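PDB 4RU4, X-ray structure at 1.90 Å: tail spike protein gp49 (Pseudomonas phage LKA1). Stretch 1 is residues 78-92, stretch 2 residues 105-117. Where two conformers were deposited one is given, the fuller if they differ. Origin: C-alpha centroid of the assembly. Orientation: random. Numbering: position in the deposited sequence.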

# COMPACT_ATOMS: atom_id res chain seq x y z
N GLN B 78 0.95 -41.19 9.70
CA GLN B 78 -0.04 -41.74 8.79
C GLN B 78 -1.39 -41.79 9.47
O GLN B 78 -1.53 -42.42 10.53
CB GLN B 78 0.36 -43.16 8.35
CG GLN B 78 1.85 -43.27 7.95
CD GLN B 78 2.17 -42.39 6.75
OE1 GLN B 78 1.64 -42.62 5.65
NE2 GLN B 78 2.98 -41.34 6.96
N ILE B 79 -2.38 -41.13 8.88
CA ILE B 79 -3.71 -41.11 9.48
C ILE B 79 -4.78 -41.56 8.50
O ILE B 79 -4.71 -41.27 7.31
CB ILE B 79 -4.05 -39.71 10.07
CG1 ILE B 79 -4.15 -38.67 8.95
CG2 ILE B 79 -3.00 -39.33 11.13
CD1 ILE B 79 -4.80 -37.33 9.35
N ASN B 80 -5.77 -42.30 8.99
CA ASN B 80 -6.81 -42.78 8.10
C ASN B 80 -8.14 -42.12 8.43
O ASN B 80 -9.16 -42.45 7.85
CB ASN B 80 -6.95 -44.30 8.24
CG ASN B 80 -7.36 -44.70 9.62
OD1 ASN B 80 -6.60 -44.52 10.58
ND2 ASN B 80 -8.57 -45.24 9.76
N ARG B 81 -8.11 -41.18 9.38
CA ARG B 81 -9.33 -40.45 9.77
C ARG B 81 -8.93 -39.04 10.06
O ARG B 81 -7.77 -38.77 10.39
CB ARG B 81 -9.92 -41.02 11.08
CG ARG B 81 -10.45 -42.42 10.98
CD ARG B 81 -11.21 -42.88 12.25
NE ARG B 81 -11.41 -44.31 12.11
CZ ARG B 81 -12.42 -44.86 11.44
NH1 ARG B 81 -13.36 -44.09 10.91
NH2 ARG B 81 -12.51 -46.18 11.33
N GLY B 82 -9.90 -38.13 10.03
CA GLY B 82 -9.59 -36.76 10.36
C GLY B 82 -9.17 -36.61 11.82
O GLY B 82 -9.59 -37.38 12.68
N ILE B 83 -8.35 -35.61 12.09
CA ILE B 83 -8.05 -35.19 13.45
C ILE B 83 -8.97 -34.01 13.79
O ILE B 83 -8.85 -32.94 13.20
CB ILE B 83 -6.58 -34.76 13.57
CG1 ILE B 83 -5.65 -35.89 13.09
CG2 ILE B 83 -6.27 -34.28 15.00
CD1 ILE B 83 -4.20 -35.47 12.87
N SER B 84 -9.89 -34.21 14.72
CA SER B 84 -10.93 -33.21 14.94
C SER B 84 -11.12 -32.77 16.39
O SER B 84 -10.74 -33.46 17.33
CB SER B 84 -12.26 -33.73 14.37
OG SER B 84 -12.71 -34.84 15.13
N SER B 85 -11.76 -31.62 16.56
CA SER B 85 -12.09 -31.18 17.90
C SER B 85 -13.30 -30.27 17.88
O SER B 85 -13.70 -29.76 16.83
CB SER B 85 -10.91 -30.41 18.49
OG SER B 85 -10.65 -29.28 17.70
N THR B 86 -13.88 -30.08 19.05
CA THR B 86 -14.87 -29.04 19.26
C THR B 86 -14.27 -27.97 20.19
O THR B 86 -13.48 -28.27 21.09
CB THR B 86 -16.20 -29.60 19.79
OG1 THR B 86 -15.94 -30.49 20.88
CG2 THR B 86 -16.89 -30.38 18.70
N GLY B 87 -14.58 -26.70 19.92
CA GLY B 87 -14.09 -25.61 20.76
C GLY B 87 -12.64 -25.14 20.60
O GLY B 87 -12.41 -23.96 20.32
N SER B 88 -11.67 -26.03 20.81
CA SER B 88 -10.26 -25.62 20.77
C SER B 88 -9.32 -26.64 20.10
O SER B 88 -9.52 -27.84 20.21
CB SER B 88 -9.75 -25.32 22.18
OG SER B 88 -9.08 -26.45 22.71
N LEU B 89 -8.28 -26.17 19.41
CA LEU B 89 -7.32 -27.06 18.79
C LEU B 89 -6.01 -26.32 18.77
O LEU B 89 -5.92 -25.25 18.17
CB LEU B 89 -7.74 -27.35 17.34
CG LEU B 89 -6.87 -28.31 16.51
CD1 LEU B 89 -6.84 -29.71 17.14
CD2 LEU B 89 -7.38 -28.40 15.08
N GLN B 90 -4.99 -26.86 19.45
CA GLN B 90 -3.68 -26.22 19.51
C GLN B 90 -2.65 -27.22 19.06
O GLN B 90 -2.43 -28.23 19.74
CB GLN B 90 -3.38 -25.78 20.94
CG GLN B 90 -4.36 -24.76 21.47
CD GLN B 90 -4.12 -24.50 22.93
OE1 GLN B 90 -4.49 -25.32 23.77
NE2 GLN B 90 -3.48 -23.39 23.23
N ILE B 91 -2.04 -26.96 17.91
CA ILE B 91 -1.07 -27.89 17.33
C ILE B 91 0.08 -27.09 16.76
O ILE B 91 -0.15 -26.17 15.96
CB ILE B 91 -1.70 -28.72 16.19
CG1 ILE B 91 -2.67 -29.75 16.75
CG2 ILE B 91 -0.59 -29.41 15.33
CD1 ILE B 91 -3.63 -30.22 15.71
N ALA B 92 1.30 -27.40 17.18
CA ALA B 92 2.49 -26.76 16.64
C ALA B 92 3.57 -27.82 16.37
O ALA B 92 3.76 -28.72 17.18
CB ALA B 92 3.01 -25.70 17.61
N ALA B 105 -6.29 -45.20 2.73
CA ALA B 105 -7.52 -45.64 3.39
C ALA B 105 -8.28 -44.51 4.09
O ALA B 105 -9.26 -44.77 4.79
CB ALA B 105 -7.21 -46.73 4.39
N PHE B 106 -7.85 -43.27 3.91
CA PHE B 106 -8.46 -42.15 4.63
C PHE B 106 -9.95 -42.02 4.36
O PHE B 106 -10.40 -42.12 3.21
CB PHE B 106 -7.79 -40.83 4.25
CG PHE B 106 -8.24 -39.65 5.07
CD1 PHE B 106 -7.63 -39.37 6.29
CD2 PHE B 106 -9.27 -38.82 4.62
CE1 PHE B 106 -8.04 -38.26 7.04
CE2 PHE B 106 -9.69 -37.72 5.37
CZ PHE B 106 -9.07 -37.44 6.58
N THR B 107 -10.70 -41.80 5.44
CA THR B 107 -12.09 -41.39 5.34
C THR B 107 -12.31 -40.20 6.25
O THR B 107 -11.81 -40.18 7.39
CB THR B 107 -13.12 -42.51 5.69
OG1 THR B 107 -12.90 -42.96 7.03
CG2 THR B 107 -12.98 -43.69 4.74
N GLY B 108 -13.04 -39.21 5.75
CA GLY B 108 -13.27 -38.00 6.52
C GLY B 108 -13.38 -36.77 5.63
O GLY B 108 -12.94 -36.77 4.49
N THR B 109 -13.96 -35.72 6.18
CA THR B 109 -14.18 -34.48 5.45
C THR B 109 -12.94 -33.60 5.43
O THR B 109 -12.63 -32.98 4.40
CB THR B 109 -15.36 -33.73 6.09
OG1 THR B 109 -16.52 -34.55 6.03
CG2 THR B 109 -15.64 -32.43 5.34
N SER B 110 -12.21 -33.55 6.55
CA SER B 110 -11.06 -32.67 6.71
C SER B 110 -9.88 -33.41 7.35
O SER B 110 -10.06 -34.33 8.16
CB SER B 110 -11.42 -31.46 7.59
OG SER B 110 -12.60 -30.84 7.12
N VAL B 111 -8.67 -32.99 7.01
CA VAL B 111 -7.49 -33.59 7.66
C VAL B 111 -7.41 -33.16 9.13
O VAL B 111 -7.20 -33.99 10.02
CB VAL B 111 -6.17 -33.22 6.95
CG1 VAL B 111 -5.00 -33.93 7.64
CG2 VAL B 111 -6.23 -33.63 5.46
N LEU B 112 -7.61 -31.87 9.38
CA LEU B 112 -7.51 -31.30 10.69
C LEU B 112 -8.71 -30.36 10.80
O LEU B 112 -9.00 -29.61 9.84
CB LEU B 112 -6.20 -30.51 10.77
CG LEU B 112 -5.50 -30.18 12.08
CD1 LEU B 112 -5.41 -31.46 12.89
CD2 LEU B 112 -4.09 -29.64 11.80
N SER B 113 -9.44 -30.42 11.91
CA SER B 113 -10.61 -29.56 12.02
C SER B 113 -10.93 -29.17 13.45
O SER B 113 -10.72 -29.95 14.40
CB SER B 113 -11.85 -30.20 11.36
OG SER B 113 -12.23 -31.39 12.03
N CYS B 114 -11.45 -27.96 13.61
CA CYS B 114 -11.97 -27.51 14.89
C CYS B 114 -13.26 -26.75 14.66
O CYS B 114 -13.32 -25.86 13.80
CB CYS B 114 -10.97 -26.60 15.62
SG CYS B 114 -11.54 -26.27 17.32
N VAL B 115 -14.32 -27.12 15.39
CA VAL B 115 -15.63 -26.49 15.20
C VAL B 115 -16.13 -25.91 16.54
O VAL B 115 -16.24 -26.64 17.54
CB VAL B 115 -16.67 -27.51 14.66
CG1 VAL B 115 -18.03 -26.84 14.39
CG2 VAL B 115 -16.15 -28.23 13.41
N GLY B 116 -16.41 -24.61 16.56
CA GLY B 116 -17.03 -24.00 17.73
C GLY B 116 -18.54 -24.08 17.60
O GLY B 116 -19.06 -24.82 16.77
N SER B 117 -19.25 -23.30 18.42
CA SER B 117 -20.70 -23.38 18.46
C SER B 117 -21.37 -22.03 18.32
O SER B 117 -20.83 -21.01 18.75
CB SER B 117 -21.16 -24.03 19.77
OG SER B 117 -20.37 -25.16 20.06
O HOH W 1 -10.28 -45.30 7.59
O HOH W 2 -12.83 -38.54 9.94
O HOH W 3 -10.89 -33.55 10.88

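The parallel strands around Ser-84 and Cys-114 lie side by side and are joined mainly through their backbones. Ile-83 N donates to Val-111 O at 2.9 Å, and Ser-113 N donates to Ile-83 O at 2.9 Å. The ladder continues with a weak bond from Ser-85 N to Ser-113 O (2.9 Å), then Val-115 N to Ser-85 O (3.1 Å). Gly-87 N to Val-115 O (2.9 Å) closes it. Gly-87 has a positive phi, which favours glycine. A separate bond, Thr-107 N to Asn-80 O at 2.9 Å, ties the earlier corner of the chain.

Waters bridge the stretches near the corner. Water 2 accepts from Gly-82 N (3.0 Å) and donates to Thr-107 O (3.2 Å), two atoms that lie 3.8 Å apart. Water 1 donates to Asn-80 O (3.1 Å) and Ala-105 O (3.0 Å). Gly-82 fits closely: a CB here would clash with Ser-110 O.

Side chains alternate between the two faces. Ser-84 and Ser-113 share one, with Ser-84 CB 3.3 Å from Ser-113 OG. Thr-86 and Val-115 follow on the same face. Ser-85 and Cys-114 lie on the other. Ser-85 OG, in the conformer given, donates to Ser-88 O (3.1 Å), within its own stretch.

Ile-83, Leu-112 and Cys-114 are buried; Ser-85, on their face, is partly exposed. Leu-112 CD1 lies 3.6 Å from Ile-83 CB and 3.6 Å from Ile-91 CD1. Leu-89 points toward stretch 2; its CB packs 3.7 Å from Cys-114 CB, and its CD2 is 4.0 Å from Leu-112 CG. Leu-112 thus packs among aliphatic neighbours. Farther back, Ile-79 CD1 touches Val-111 CG1 (3.8 Å) and Phe-106 CE1 (4.1 Å). The edge of the Phe-106 ring meets Ile-79 O, 3.6 Å from CD1 of Phe-106. The contact buries 818 Å², both sides summed.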